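Local coordinates for fatty acid amide hydrolase (Candida albicans, PDB 6KVR), which probably hydrolyses the amide bond of monocarboxylic acid amides, releasing the carboxylate and ammonium, as a member of the amidase signature family, at residues L207-S212 and S229-S235; T118-M122 and F216-N222. The contacts are given in a common frame with arbitrary orientation. Residues are numbered along the deposited sequence.

Interaction 1. Residues L207-S212 and S229-S235; sequences LMHLDS and SSGGSSS
Two loop segments, the second ending at the first residue of helix 235-243, meet in a buried contact, the nearest CA atoms being L207 and S233 (5.4 Å), L210 and G232 (4.1 Å), S212 and S235 (5.6 Å). L207, a predicted substrate-binding residue, has positive phi (63/19) and sets its carbonyl O 3.5 Å from S233 CB. H209 sends its imidazole away, NE2 bonding to T419 OG1, while its carbonyl O lies 3.2 Å from G232 C. L210 CD2 comes within 3.2 Å of G232 O. CA-H...O contacts join the loops: L210 CA to G232 O (3.5 Å), G231 CA to L210 O (3.4 Å) and G232 CA to D211 O (3.6 Å). G232 is fully extended (176/179), and a CB there would clash with D211 O and H209 O. D211 (chi1 t) accepts from S229 OG at OD2 (2.7 Å), and its OD1 binds E476 N. S229 OG also accepts from G231 N (2.6 Å), an ST turn. S212 (chi1 p) places OG, also hydrogen-bonded to T220 N, 2.6 Å from water 1, which donates to G231 O (2.7 Å), S230 OG (2.9 Å) and S229 OG (3.3 Å); S235 OG donates to G231 O (2.9 Å). The glycine- and serine-rich loop and the cis peptide before S233 are hallmarks of the amidase signature fold. S233 (chi1 p) hydrogen-bonds through OG to K158 NZ and weakly to S257 OG, consistent with the Ser-cis-Ser-Lys triad in which S257 would be the acylated nucleophile and S233 a proton relay.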
ATOM      1  N   LEU A 207     -11.637 -12.291 -17.025  1.00 21.35           N
ATOM      2  CA  LEU A 207     -11.201 -10.895 -16.895  1.00 24.16           C
ATOM      3  C   LEU A 207      -9.723 -10.722 -17.208  1.00 23.18           C
ATOM      4  O   LEU A 207      -9.117  -9.755 -16.778  1.00 23.55           O
ATOM      5  CB  LEU A 207     -11.479 -10.330 -15.495  1.00 20.70           C
ATOM      6  CG  LEU A 207     -12.896 -10.515 -14.974  1.00 31.43           C
ATOM      7  CD1 LEU A 207     -13.078  -9.824 -13.617  1.00 28.24           C
ATOM      8  CD2 LEU A 207     -13.889 -10.001 -15.998  1.00 27.91           C
HETATM    9  N   MSE A 208      -9.113 -11.665 -17.907  1.00 24.26           N
HETATM   10  CA  MSE A 208      -7.690 -11.601 -18.220  1.00 21.15           C
HETATM   11  C   MSE A 208      -7.461 -11.774 -19.725  1.00 18.48           C
HETATM   12  O   MSE A 208      -6.644 -12.589 -20.157  1.00 21.67           O
HETATM   13  CB  MSE A 208      -6.928 -12.674 -17.421  1.00 19.78           C
HETATM   14  CG  MSE A 208      -6.984 -12.490 -15.901  1.00 21.39           C
HETATM   15 SE   MSE A 208      -5.945 -10.837 -15.464  1.00 39.50          SE
HETATM   16  CE  MSE A 208      -4.131 -11.676 -15.582  1.00 27.70           C
ATOM     17  N   HIS A 209      -8.212 -11.005 -20.510  1.00 20.05           N
ATOM     18  CA  HIS A 209      -7.937 -10.796 -21.922  1.00 23.94           C
ATOM     19  C   HIS A 209      -7.837  -9.301 -22.191  1.00 22.21           C
ATOM     20  O   HIS A 209      -8.574  -8.498 -21.612  1.00 22.83           O
ATOM     21  CB  HIS A 209      -9.047 -11.321 -22.897  1.00 22.14           C
ATOM     22  CG  HIS A 209      -9.560 -12.700 -22.625  1.00 21.50           C
ATOM     23  ND1 HIS A 209     -10.412 -13.346 -23.505  1.00 22.97           N
ATOM     24  CD2 HIS A 209      -9.370 -13.555 -21.591  1.00 23.39           C
ATOM     25  CE1 HIS A 209     -10.714 -14.539 -23.028  1.00 21.51           C
ATOM     26  NE2 HIS A 209     -10.105 -14.689 -21.866  1.00 27.01           N
ATOM     27  N   LEU A 210      -6.978  -8.927 -23.128  1.00 22.20           N
ATOM     28  CA  LEU A 210      -7.121  -7.606 -23.740  1.00 27.16           C
ATOM     29  C   LEU A 210      -8.131  -7.642 -24.885  1.00 25.67           C
ATOM     30  O   LEU A 210      -7.920  -7.057 -25.949  1.00 29.22           O
ATOM     31  CB  LEU A 210      -5.762  -7.086 -24.201  1.00 25.65           C
ATOM     32  CG  LEU A 210      -4.749  -6.804 -23.077  1.00 25.70           C
ATOM     33  CD1 LEU A 210      -3.556  -5.985 -23.589  1.00 27.19           C
ATOM     34  CD2 LEU A 210      -5.383  -6.119 -21.861  1.00 25.56           C
ATOM     35  N   ASP A 211      -9.253  -8.317 -24.643  1.00 26.52           N
ATOM     36  CA  ASP A 211     -10.308  -8.641 -25.603  1.00 25.15           C
ATOM     37  C   ASP A 211     -11.550  -9.010 -24.788  1.00 29.57           C
ATOM     38  O   ASP A 211     -11.536  -8.911 -23.558  1.00 25.74           O
ATOM     39  CB  ASP A 211      -9.865  -9.777 -26.528  1.00 26.05           C
ATOM     40  CG  ASP A 211     -10.777  -9.946 -27.723  1.00 32.57           C
ATOM     41  OD1 ASP A 211     -10.884 -11.089 -28.228  1.00 31.57           O
ATOM     42  OD2 ASP A 211     -11.390  -8.933 -28.157  1.00 34.60           O
ATOM     43  N   SER A 212     -12.608  -9.511 -25.458  1.00 27.16           N
ATOM     44  CA  SER A 212     -13.925  -9.585 -24.831  1.00 27.74           C
ATOM     45  C   SER A 212     -14.609 -10.956 -24.803  1.00 29.17           C
ATOM     46  O   SER A 212     -15.678 -11.067 -24.179  1.00 27.54           O
ATOM     47  CB  SER A 212     -14.886  -8.593 -25.514  1.00 25.50           C
ATOM     48  OG  SER A 212     -14.702  -8.578 -26.919  1.00 23.74           O
ATOM     49  N   SER A 229     -11.365  -5.872 -32.447  1.00 25.63           N
ATOM     50  CA  SER A 229     -11.759  -5.883 -31.048  1.00 24.75           C
ATOM     51  C   SER A 229     -11.781  -4.469 -30.474  1.00 26.54           C
ATOM     52  O   SER A 229     -10.987  -3.603 -30.854  1.00 24.85           O
ATOM     53  CB  SER A 229     -10.787  -6.740 -30.242  1.00 28.21           C
ATOM     54  OG  SER A 229     -10.835  -6.387 -28.877  1.00 28.46           O
ATOM     55  N   SER A 230     -12.686  -4.242 -29.525  1.00 26.37           N
ATOM     56  CA  SER A 230     -12.653  -3.016 -28.734  1.00 23.54           C
ATOM     57  C   SER A 230     -11.734  -3.132 -27.526  1.00 26.98           C
ATOM     58  O   SER A 230     -11.611  -2.164 -26.767  1.00 28.37           O
ATOM     59  CB  SER A 230     -14.070  -2.628 -28.283  1.00 29.56           C
ATOM     60  OG  SER A 230     -14.516  -3.432 -27.189  1.00 31.82           O
ATOM     61  N   GLY A 231     -11.078  -4.276 -27.341  1.00 23.33           N
ATOM     62  CA  GLY A 231     -10.139  -4.471 -26.251  1.00 23.93           C
ATOM     63  C   GLY A 231     -10.748  -5.164 -25.051  1.00 24.85           C
ATOM     64  O   GLY A 231     -11.812  -5.784 -25.116  1.00 23.81           O
ATOM     65  N   GLY A 232     -10.038  -5.061 -23.934  1.00 23.70           N
ATOM     66  CA  GLY A 232     -10.500  -5.610 -22.675  1.00 21.04           C
ATOM     67  C   GLY A 232      -9.425  -5.428 -21.624  1.00 20.72           C
ATOM     68  O   GLY A 232      -8.340  -4.925 -21.906  1.00 23.11           O
ATOM     69  N   SER A 233      -9.730  -5.867 -20.405  1.00 20.04           N
ATOM     70  CA  SER A 233     -10.973  -6.532 -20.056  1.00 20.66           C
ATOM     71  C   SER A 233     -12.162  -5.587 -19.825  1.00 21.75           C
ATOM     72  O   SER A 233     -13.278  -6.053 -19.661  1.00 19.29           O
ATOM     73  CB  SER A 233     -10.773  -7.407 -18.800  1.00 24.56           C
ATOM     74  OG  SER A 233     -10.663  -6.627 -17.616  1.00 25.76           O
ATOM     75  N   SER A 234     -11.945  -4.268 -19.808  1.00 24.28           N
ATOM     76  CA  SER A 234     -13.069  -3.328 -19.816  1.00 23.61           C
ATOM     77  C   SER A 234     -13.559  -3.132 -21.259  1.00 24.07           C
ATOM     78  O   SER A 234     -13.485  -2.053 -21.837  1.00 24.46           O
ATOM     79  CB  SER A 234     -12.685  -2.001 -19.158  1.00 23.72           C
ATOM     80  OG  SER A 234     -11.916  -2.182 -17.978  1.00 23.91           O
ATOM     81  N   SER A 235     -14.060  -4.221 -21.851  1.00 22.39           N
ATOM     82  CA  SER A 235     -14.315  -4.232 -23.291  1.00 25.21           C
ATOM     83  C   SER A 235     -15.455  -3.297 -23.680  1.00 29.20           C
ATOM     84  O   SER A 235     -15.308  -2.456 -24.579  1.00 30.16           O
ATOM     85  CB  SER A 235     -14.636  -5.648 -23.757  1.00 23.46           C
ATOM     86  OG  SER A 235     -13.786  -6.572 -23.124  1.00 24.76           O
TER
HETATM   87  O   HOH W   1     -13.617  -6.178 -27.150  1.00 26.44           O

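Interaction 2. Residues T118-M122 and F216-N222; sequences TNCAM and FTGLTKN
The turn that follows helix 100-118 lies against the chain leading into the short strand 221-222, the two running roughly antiparallel (end-to-end directions 150° apart), with T118 beside K221, N119 beside T220 and M122 near T217. Four hydrogen bonds cross the gap. Between main chains, K221 N donates to T118 O (2.8 Å, 162°), and T220 CA adds a CA-H...O contact to the same T118 O at 3.3 Å. N119 leaves the helix with positive phi (65/38), and its t side chain reaches across: ND2 gives one bond to T217 O (2.7 Å) and another to L219 O (2.9 Å), bridging the bend at G218, whose backbone angles (85/-130) would jam a CB against the preceding carbonyl. In return T220 OG1 (chi1 m) donates to N119 O (2.9 Å); it is also bonded to S202 OG. Apolar contacts fill the rest. C120 CA sits 3.7 Å from T220 CG2, against helix 235-243, where A239 touches T118, C120 and T220. Selenomethionine M122 bends its end inward, CE meeting F216 CB at 3.5 Å and T217 CG2 at 4.0 Å; from helix 20-40, Y34 packs on M122 and L38 on T217. The arrangement is structural packing that joins a helix end to a loop of the amidase fold. One carboxamide nitrogen ties together two carbonyls of the bend, and four main-chain carbonyls and one main-chain NH find partners across a largely buried contact.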
ATOM      1  N   THR A 118     -21.839  -2.561 -31.647  1.00 25.65           N
ATOM      2  CA  THR A 118     -20.632  -3.115 -31.049  1.00 25.37           C
ATOM      3  C   THR A 118     -20.863  -4.287 -30.095  1.00 24.73           C
ATOM      4  O   THR A 118     -19.893  -4.984 -29.777  1.00 28.13           O
ATOM      5  CB  THR A 118     -19.869  -2.028 -30.294  1.00 28.65           C
ATOM      6  OG1 THR A 118     -20.676  -1.566 -29.203  1.00 31.27           O
ATOM      7  CG2 THR A 118     -19.517  -0.870 -31.233  1.00 24.61           C
ATOM      8  N   ASN A 119     -22.094  -4.517 -29.625  1.00 26.33           N
ATOM      9  CA  ASN A 119     -22.399  -5.590 -28.664  1.00 28.26           C
ATOM     10  C   ASN A 119     -21.705  -5.332 -27.323  1.00 28.48           C
ATOM     11  O   ASN A 119     -21.234  -6.252 -26.651  1.00 30.41           O
ATOM     12  CB  ASN A 119     -22.037  -6.973 -29.223  1.00 23.95           C
ATOM     13  CG  ASN A 119     -22.672  -8.120 -28.433  1.00 29.29           C
ATOM     14  OD1 ASN A 119     -23.851  -8.071 -28.079  1.00 26.32           O
ATOM     15  ND2 ASN A 119     -21.883  -9.166 -28.162  1.00 27.48           N
ATOM     16  N   CYS A 120     -21.667  -4.061 -26.926  1.00 27.27           N
ATOM     17  CA  CYS A 120     -20.926  -3.613 -25.759  1.00 25.87           C
ATOM     18  C   CYS A 120     -21.669  -3.759 -24.425  1.00 27.69           C
ATOM     19  O   CYS A 120     -21.023  -3.652 -23.377  1.00 31.54           O
ATOM     20  CB  CYS A 120     -20.521  -2.147 -25.948  1.00 27.19           C
ATOM     21  SG  CYS A 120     -21.941  -1.058 -26.173  1.00 37.36           S
ATOM     22  N   ALA A 121     -22.980  -4.008 -24.415  1.00 26.09           N
ATOM     23  CA  ALA A 121     -23.730  -4.119 -23.164  1.00 28.90           C
ATOM     24  C   ALA A 121     -23.915  -5.577 -22.739  1.00 31.97           C
ATOM     25  O   ALA A 121     -24.073  -6.466 -23.584  1.00 29.08           O
ATOM     26  CB  ALA A 121     -25.100  -3.443 -23.287  1.00 27.91           C
HETATM   27  N   MSE A 122     -23.894  -5.820 -21.418  1.00 31.02           N
HETATM   28  CA  MSE A 122     -24.329  -7.111 -20.857  1.00 33.10           C
HETATM   29  C   MSE A 122     -25.692  -7.005 -20.185  1.00 30.92           C
HETATM   30  O   MSE A 122     -26.410  -7.999 -20.050  1.00 31.13           O
HETATM   31  CB  MSE A 122     -23.332  -7.665 -19.824  1.00 33.06           C
HETATM   32  CG  MSE A 122     -21.885  -7.609 -20.224  1.00 36.58           C
HETATM   33 SE   MSE A 122     -20.816  -9.147 -19.564  0.45 36.04          SE
HETATM   34  CE  MSE A 122     -22.139 -10.449 -20.122  1.00 27.79           C
ATOM     35  N   PHE A 216     -21.524 -15.373 -22.340  1.00 28.13           N
ATOM     36  CA  PHE A 216     -22.853 -14.773 -22.218  1.00 30.61           C
ATOM     37  C   PHE A 216     -23.268 -14.102 -23.528  1.00 30.89           C
ATOM     38  O   PHE A 216     -24.295 -14.450 -24.109  1.00 33.08           O
ATOM     39  CB  PHE A 216     -22.896 -13.736 -21.088  1.00 27.14           C
ATOM     40  CG  PHE A 216     -22.695 -14.286 -19.702  1.00 26.53           C
ATOM     41  CD1 PHE A 216     -21.421 -14.551 -19.218  1.00 29.32           C
ATOM     42  CD2 PHE A 216     -23.774 -14.440 -18.841  1.00 30.69           C
ATOM     43  CE1 PHE A 216     -21.233 -15.013 -17.911  1.00 26.56           C
ATOM     44  CE2 PHE A 216     -23.586 -14.895 -17.538  1.00 28.66           C
ATOM     45  CZ  PHE A 216     -22.317 -15.177 -17.077  1.00 25.67           C
ATOM     46  N   THR A 217     -22.464 -13.153 -24.004  1.00 29.32           N
ATOM     47  CA  THR A 217     -22.799 -12.315 -25.150  1.00 31.83           C
ATOM     48  C   THR A 217     -21.820 -12.415 -26.313  1.00 32.61           C
ATOM     49  O   THR A 217     -22.012 -11.709 -27.309  1.00 33.07           O
ATOM     50  CB  THR A 217     -22.867 -10.842 -24.722  1.00 36.35           C
ATOM     51  OG1 THR A 217     -21.594 -10.452 -24.164  1.00 29.20           O
ATOM     52  CG2 THR A 217     -23.967 -10.638 -23.681  1.00 36.44           C
ATOM     53  N   GLY A 218     -20.753 -13.215 -26.201  1.00 29.81           N
ATOM     54  CA  GLY A 218     -19.823 -13.371 -27.322  1.00 32.18           C
ATOM     55  C   GLY A 218     -18.773 -12.273 -27.359  1.00 33.32           C
ATOM     56  O   GLY A 218     -18.129 -11.984 -26.346  1.00 37.27           O
ATOM     57  N   LEU A 219     -18.590 -11.656 -28.525  1.00 29.97           N
ATOM     58  CA  LEU A 219     -17.532 -10.675 -28.744  1.00 30.72           C
ATOM     59  C   LEU A 219     -18.085  -9.257 -28.805  1.00 26.61           C
ATOM     60  O   LEU A 219     -19.183  -9.016 -29.319  1.00 29.66           O
ATOM     61  CB  LEU A 219     -16.773 -10.956 -30.047  1.00 26.62           C
ATOM     62  CG  LEU A 219     -16.180 -12.339 -30.254  1.00 32.26           C
ATOM     63  CD1 LEU A 219     -15.835 -12.579 -31.738  1.00 34.40           C
ATOM     64  CD2 LEU A 219     -14.957 -12.530 -29.343  1.00 27.77           C
ATOM     65  N   THR A 220     -17.297  -8.313 -28.304  1.00 24.64           N
ATOM     66  CA  THR A 220     -17.593  -6.884 -28.426  1.00 27.40           C
ATOM     67  C   THR A 220     -16.641  -6.272 -29.446  1.00 25.84           C
ATOM     68  O   THR A 220     -15.449  -6.586 -29.444  1.00 26.53           O
ATOM     69  CB  THR A 220     -17.473  -6.195 -27.059  1.00 25.67           C
ATOM     70  OG1 THR A 220     -18.455  -6.760 -26.180  1.00 25.95           O
ATOM     71  CG2 THR A 220     -17.675  -4.664 -27.145  1.00 23.14           C
ATOM     72  N   LYS A 221     -17.157  -5.409 -30.324  1.00 25.45           N
ATOM     73  CA  LYS A 221     -16.407  -4.956 -31.493  1.00 27.35           C
ATOM     74  C   LYS A 221     -16.029  -3.480 -31.402  1.00 26.13           C
ATOM     75  O   LYS A 221     -16.672  -2.693 -30.703  1.00 25.27           O
ATOM     76  CB  LYS A 221     -17.214  -5.199 -32.781  1.00 26.75           C
ATOM     77  CG  LYS A 221     -17.316  -6.674 -33.171  1.00 29.19           C
ATOM     78  CD  LYS A 221     -15.920  -7.312 -33.322  1.00 26.35           C
ATOM     79  CE  LYS A 221     -16.010  -8.637 -34.085  1.00 28.75           C
ATOM     80  NZ  LYS A 221     -14.678  -9.138 -34.489  1.00 26.81           N
ATOM     81  N   ASN A 222     -14.998  -3.107 -32.174  1.00 25.28           N
ATOM     82  CA  ASN A 222     -14.474  -1.730 -32.165  1.00 26.43           C
ATOM     83  C   ASN A 222     -15.410  -0.779 -32.901  1.00 24.63           C
ATOM     84  O   ASN A 222     -15.792  -1.051 -34.040  1.00 27.04           O
ATOM     85  CB  ASN A 222     -13.090  -1.685 -32.819  1.00 28.75           C
ATOM     86  CG  ASN A 222     -12.359  -0.376 -32.566  1.00 27.02           C
ATOM     87  OD1 ASN A 222     -12.897   0.723 -32.787  1.00 25.54           O
ATOM     88  ND2 ASN A 222     -11.120  -0.486 -32.102  1.00 24.73           N
TER

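Both contacts are buried, but interaction 1 lies deeper: its centre is about 7 Å from the centre of the chain, that of interaction 2 about 14 Å. All touching residues of interaction 1, which include a predicted catalytic serine, are buried, whereas four of the twelve in interaction 2 are partly exposed. Their segments alternate along the chain, and they touch, S212 OG lying 3.0 Å from T220 N in a probable hydrogen bond. Segment 229-235 ends at the start of helix 235-243, whose A239 packs on T118, C120 and T220 of interaction 2. Interaction 1 relies on close backbone packing, serine hydroxyls and an enclosed water; interaction 2 uses direct hydrogen bonds and a selenomethionine contact.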